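Maltose operon transcriptional repressor (Staphylococcus aureus subsp. aureus Mu50, PDB 3HCW) probably represses transcription of the maltose operon, its periplasmic-binding-protein-like region presumably sensing a small effector, as in LacI-family regulators. Local coordinates at residues 220-232 and 237-249. Sequence-based numbering, arbitrary orientation. Where two conformers were deposited one is given.
Sequences KDVMTATFNDSYL and SPPQTCIDIKPRM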
loop_
_atom_site.group_PDB
_atom_site.type_symbol
_atom_site.label_atom_id
_atom_site.label_comp_id
_atom_site.label_asym_id
_atom_site.label_seq_id
_atom_site.Cartn_x
_atom_site.Cartn_y
_atom_site.Cartn_z
ATOM N N LYS A 220 26.334 -4.289 2.688
ATOM C CA LYS A 220 27.782 -4.197 2.377
ATOM C C LYS A 220 28.388 -2.775 2.255
ATOM O O LYS A 220 29.376 -2.451 2.923
ATOM C CB LYS A 220 28.125 -5.006 1.129
ATOM C CG LYS A 220 29.617 -5.047 0.826
ATOM C CD LYS A 220 29.897 -5.586 -0.558
ATOM C CE LYS A 220 31.399 -5.686 -0.802
ATOM N NZ LYS A 220 31.709 -6.187 -2.166
ATOM N N ASP A 221 27.814 -1.927 1.414
ATOM C CA ASP A 221 28.368 -0.573 1.287
ATOM C C ASP A 221 27.802 0.306 2.390
ATOM O O ASP A 221 28.544 1.009 3.059
ATOM C CB ASP A 221 28.096 0.036 -0.092
ATOM C CG ASP A 221 28.908 -0.618 -1.196
ATOM O OD1 ASP A 221 30.129 -0.806 -1.018
ATOM O OD2 ASP A 221 28.324 -0.917 -2.261
ATOM N N VAL A 222 26.479 0.247 2.565
ATOM C CA VAL A 222 25.788 1.022 3.596
ATOM C C VAL A 222 24.664 0.219 4.225
ATOM O O VAL A 222 24.046 -0.624 3.582
ATOM C CB VAL A 222 25.181 2.373 3.072
ATOM C CG1 VAL A 222 26.259 3.358 2.729
ATOM C CG2 VAL A 222 24.221 2.152 1.896
ATOM N N MET A 223 24.411 0.483 5.502
ATOM C CA MET A 223 23.281 -0.101 6.209
ATOM C C MET A 223 22.086 0.862 6.100
ATOM O O MET A 223 22.249 2.091 6.026
ATOM C CB MET A 223 23.631 -0.366 7.685
ATOM C CG MET A 223 24.650 -1.526 7.966
ATOM S SD MET A 223 24.946 -1.849 9.751
ATOM C CE MET A 223 24.773 -0.228 10.450
ATOM N N THR A 224 20.880 0.313 6.061
ATOM C CA THR A 224 19.692 1.157 5.914
ATOM C C THR A 224 18.622 0.754 6.898
ATOM O O THR A 224 18.563 -0.406 7.326
ATOM C CB THR A 224 19.110 1.170 4.457
ATOM O OG1 THR A 224 18.704 -0.145 4.077
ATOM C CG2 THR A 224 20.142 1.684 3.446
ATOM N N ALA A 225 17.803 1.734 7.270
ATOM C CA ALA A 225 16.692 1.551 8.179
ATOM C C ALA A 225 15.697 2.705 8.023
ATOM O O ALA A 225 16.041 3.759 7.483
ATOM C CB ALA A 225 17.197 1.464 9.620
ATOM N N THR A 226 14.472 2.503 8.503
ATOM C CA THR A 226 13.417 3.503 8.388
ATOM C C THR A 226 12.337 3.366 9.465
ATOM O O THR A 226 12.511 2.617 10.421
ATOM C CB THR A 226 12.776 3.481 6.975
ATOM O OG1 THR A 226 11.830 4.556 6.853
ATOM C CG2 THR A 226 12.112 2.146 6.689
ATOM N N PHE A 227 11.233 4.102 9.301
ATOM C CA PHE A 227 10.098 4.055 10.219
ATOM C C PHE A 227 8.840 3.566 9.520
ATOM O O PHE A 227 8.733 3.669 8.298
ATOM C CB PHE A 227 9.822 5.434 10.825
ATOM C CG PHE A 227 10.962 5.989 11.619
ATOM C CD1 PHE A 227 10.968 5.899 13.012
ATOM C CD2 PHE A 227 12.023 6.626 10.977
ATOM C CE1 PHE A 227 12.026 6.436 13.735
ATOM C CE2 PHE A 227 13.066 7.167 11.688
ATOM C CZ PHE A 227 13.073 7.073 13.056
ATOM N N ASN A 228 7.882 3.186 10.304
ATOM C CA ASN A 228 6.841 2.362 9.839
ATOM C C ASN A 228 6.716 1.097 9.181
ATOM O O ASN A 228 6.338 1.002 8.062
ATOM C CB ASN A 228 5.491 3.025 9.894
ATOM C CG ASN A 228 5.176 3.713 8.658
ATOM O OD1 ASN A 228 4.187 3.418 7.989
ATOM N ND2 ASN A 228 6.013 4.653 8.319
ATOM N N ASP A 229 7.023 0.096 9.954
ATOM C CA ASP A 229 7.068 -1.273 9.452
ATOM C C ASP A 229 5.728 -1.700 8.882
ATOM O O ASP A 229 4.691 -1.494 9.498
ATOM C CB ASP A 229 7.454 -2.246 10.567
ATOM C CG ASP A 229 7.740 -3.643 10.046
ATOM O OD1 ASP A 229 8.357 -3.758 8.969
ATOM O OD2 ASP A 229 7.350 -4.631 10.707
ATOM N N SER A 230 5.775 -2.262 7.682
ATOM C CA SER A 230 4.646 -2.943 7.084
ATOM C C SER A 230 5.216 -4.085 6.259
ATOM O O SER A 230 6.420 -4.365 6.307
ATOM C CB SER A 230 3.865 -1.986 6.178
ATOM O OG SER A 230 4.628 -1.657 5.024
ATOM N N TYR A 231 4.346 -4.708 5.474
ATOM C CA TYR A 231 4.721 -5.748 4.537
ATOM C C TYR A 231 5.744 -5.251 3.518
ATOM O O TYR A 231 6.565 -6.029 3.041
ATOM C CB TYR A 231 3.468 -6.311 3.841
ATOM C CG TYR A 231 3.716 -7.565 3.031
ATOM C CD1 TYR A 231 4.187 -8.740 3.637
ATOM C CD2 TYR A 231 3.478 -7.583 1.662
ATOM C CE1 TYR A 231 4.420 -9.898 2.887
ATOM C CE2 TYR A 231 3.702 -8.734 0.902
ATOM C CZ TYR A 231 4.174 -9.882 1.513
ATOM O OH TYR A 231 4.396 -11.003 0.742
ATOM N N LEU A 232 5.723 -3.948 3.235
ATOM C CA LEU A 232 6.575 -3.348 2.200
ATOM C C LEU A 232 8.046 -3.225 2.566
ATOM O O LEU A 232 8.902 -3.353 1.700
ATOM C CB LEU A 232 6.022 -1.988 1.769
ATOM C CG LEU A 232 4.657 -2.030 1.072
ATOM C CD1 LEU A 232 4.153 -0.623 0.808
ATOM C CD2 LEU A 232 4.715 -2.846 -0.226
ATOM N N SER A 237 14.058 -4.534 -1.034
ATOM C CA SER A 237 15.331 -5.042 -1.508
ATOM C C SER A 237 16.462 -4.204 -0.904
ATOM O O SER A 237 16.711 -3.087 -1.374
ATOM C CB SER A 237 15.397 -4.983 -3.046
ATOM O OG SER A 237 14.393 -5.804 -3.644
ATOM N N PRO A 238 17.128 -4.713 0.163
ATOM C CA PRO A 238 16.876 -5.929 0.963
ATOM C C PRO A 238 15.837 -5.674 2.070
ATOM O O PRO A 238 15.494 -4.516 2.309
ATOM C CB PRO A 238 18.242 -6.195 1.603
ATOM C CG PRO A 238 18.782 -4.825 1.852
ATOM C CD PRO A 238 18.313 -3.985 0.655
ATOM N N PRO A 239 15.312 -6.744 2.729
ATOM C CA PRO A 239 14.412 -6.510 3.861
ATOM C C PRO A 239 14.944 -5.476 4.847
ATOM O O PRO A 239 16.125 -5.496 5.195
ATOM C CB PRO A 239 14.324 -7.884 4.513
ATOM C CG PRO A 239 14.358 -8.801 3.331
ATOM C CD PRO A 239 15.450 -8.189 2.464
ATOM N N GLN A 240 14.070 -4.572 5.271
ATOM C CA GLN A 240 14.513 -3.401 6.022
ATOM C C GLN A 240 14.253 -3.463 7.515
ATOM O O GLN A 240 13.155 -3.836 7.971
ATOM C CB GLN A 240 13.911 -2.126 5.433
ATOM C CG GLN A 240 14.365 -1.858 3.990
ATOM C CD GLN A 240 15.798 -1.409 3.925
ATOM O OE1 GLN A 240 16.221 -0.571 4.713
ATOM N NE2 GLN A 240 16.559 -1.960 2.984
ATOM N N THR A 241 15.290 -3.092 8.260
ATOM C CA THR A 241 15.189 -2.823 9.677
ATOM C C THR A 241 14.347 -1.566 9.840
ATOM O O THR A 241 14.556 -0.557 9.142
ATOM C CB THR A 241 16.574 -2.665 10.280
ATOM O OG1 THR A 241 17.246 -3.934 10.239
ATOM C CG2 THR A 241 16.516 -2.182 11.706
ATOM N N CYS A 242 13.372 -1.654 10.741
ATOM C CA CYS A 242 12.463 -0.542 10.956
ATOM C C CYS A 242 11.756 -0.564 12.288
ATOM O O CYS A 242 11.724 -1.575 13.002
ATOM C CB CYS A 242 11.441 -0.397 9.815
ATOM S SG CYS A 242 10.831 -1.924 9.164
ATOM N N ILE A 243 11.248 0.611 12.632
ATOM C CA ILE A 243 10.476 0.813 13.828
ATOM C C ILE A 243 9.006 0.625 13.475
ATOM O O ILE A 243 8.459 1.353 12.635
ATOM C CB ILE A 243 10.688 2.239 14.390
ATOM C CG1 ILE A 243 12.165 2.492 14.731
ATOM C CG2 ILE A 243 9.800 2.461 15.601
ATOM C CD1 ILE A 243 12.703 1.669 15.932
ATOM N N ASP A 244 8.376 -0.359 14.115
ATOM C CA ASP A 244 6.937 -0.571 14.003
ATOM C C ASP A 244 6.195 0.454 14.889
ATOM O O ASP A 244 6.341 0.448 16.096
ATOM C CB ASP A 244 6.622 -2.010 14.427
ATOM C CG ASP A 244 5.155 -2.365 14.290
ATOM O OD1 ASP A 244 4.363 -1.549 13.760
ATOM O OD2 ASP A 244 4.797 -3.487 14.708
ATOM N N ILE A 245 5.393 1.326 14.291
ATOM C CA ILE A 245 4.780 2.415 15.064
ATOM C C ILE A 245 3.294 2.175 15.354
ATOM O O ILE A 245 2.566 3.097 15.746
ATOM C CB ILE A 245 5.038 3.806 14.428
ATOM C CG1 ILE A 245 4.324 3.946 13.081
ATOM C CG2 ILE A 245 6.529 4.055 14.282
ATOM C CD1 ILE A 245 4.387 5.342 12.496
ATOM N N LYS A 246 2.882 0.913 15.178
ATOM C CA LYS A 246 1.538 0.411 15.479
ATOM C C LYS A 246 0.391 1.316 14.978
ATOM O O LYS A 246 -0.399 1.824 15.787
ATOM C CB LYS A 246 1.398 0.161 16.988
ATOM C CG LYS A 246 2.633 -0.421 17.674
ATOM C CD LYS A 246 2.770 -1.922 17.433
ATOM C CE LYS A 246 4.109 -2.421 17.958
ATOM N NZ LYS A 246 4.468 -3.749 17.379
ATOM N N PRO A 247 0.308 1.538 13.651
ATOM C CA PRO A 247 -0.706 2.479 13.128
ATOM C C PRO A 247 -2.167 2.024 13.317
ATOM O O PRO A 247 -3.068 2.865 13.491
ATOM C CB PRO A 247 -0.325 2.628 11.646
ATOM C CG PRO A 247 0.467 1.380 11.313
ATOM C CD PRO A 247 1.155 0.965 12.581
ATOM N N ARG A 248 -2.397 0.712 13.321
ATOM C CA ARG A 248 -3.736 0.183 13.583
ATOM C C ARG A 248 -4.148 0.435 15.034
ATOM O O ARG A 248 -5.305 0.778 15.291
ATOM C CB ARG A 248 -3.835 -1.293 13.226
ATOM C CG ARG A 248 -5.259 -1.763 13.053
ATOM C CD ARG A 248 -5.297 -3.143 12.448
ATOM N NE ARG A 248 -6.655 -3.670 12.462
ATOM C CZ ARG A 248 -7.030 -4.793 11.867
ATOM N NH1 ARG A 248 -8.297 -5.188 11.944
ATOM N NH2 ARG A 248 -6.145 -5.521 11.204
ATOM N N MET A 249 -3.190 0.295 15.958
ATOM C CA MET A 249 -3.391 0.651 17.367
ATOM C C MET A 249 -3.662 2.144 17.539
ATOM O O MET A 249 -4.586 2.520 18.241
ATOM C CB MET A 249 -2.182 0.264 18.220
ATOM C CG MET A 249 -2.348 -0.996 19.057
ATOM S SD MET A 249 -1.065 -1.148 20.329
ATOM C CE MET A 249 -1.642 0.029 21.550
HETATM O O HOH W 1 4.495 0.535 11.766
#
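Gln240 reaches across to Thr224. From CB its chain leaves with CG beside the backbone N (chi1 -63°), and a bend about the CB-CG bond (chi2 -72°) brings the amide up to the Thr224 hydroxyl. At the tip, OE1 accepts from Thr224 OG1 at 2.6 Å, in the carbonyl plane and on a lone pair, and also bonds His204. The other branch, NE2, turns back to its own chain and donates to Pro238 O at 2.9 Å, tying the amide to the turn that holds the cis peptide before Pro238. Both ends of the buried amide are thus engaged, which should fix its flip.

Further along, the strands run parallel. Thr226 turns both its N-H and its C=O to the neighbouring strand: its N donates to Thr241 O at 3.1 Å, and its O accepts from Ile243 N at 3.2 Å. On one face Phe227 and Ile243 lie side by side, ring atom CD1 3.9 Å from Ile243 CB; Thr226 and Cys242 occupy the other. Past the strand end Asp229 N donates to Ile243 O from well above the carbonyl plane, while Asp229 OD1 is hydrogen-bonded to Thr233 and salt-bridged to Arg282. A water links Asp229 O, Asp244 OD1 and Ile245 N.

Within this beta-alpha-beta unit, helix 231-234 makes the crossover. Helix 115-129 packs against Ala225, Phe227 and Ile243, helix 201-213 covers Thr224, Thr226 and Gln240, and strands 194-198 and 272-280 flank the pair.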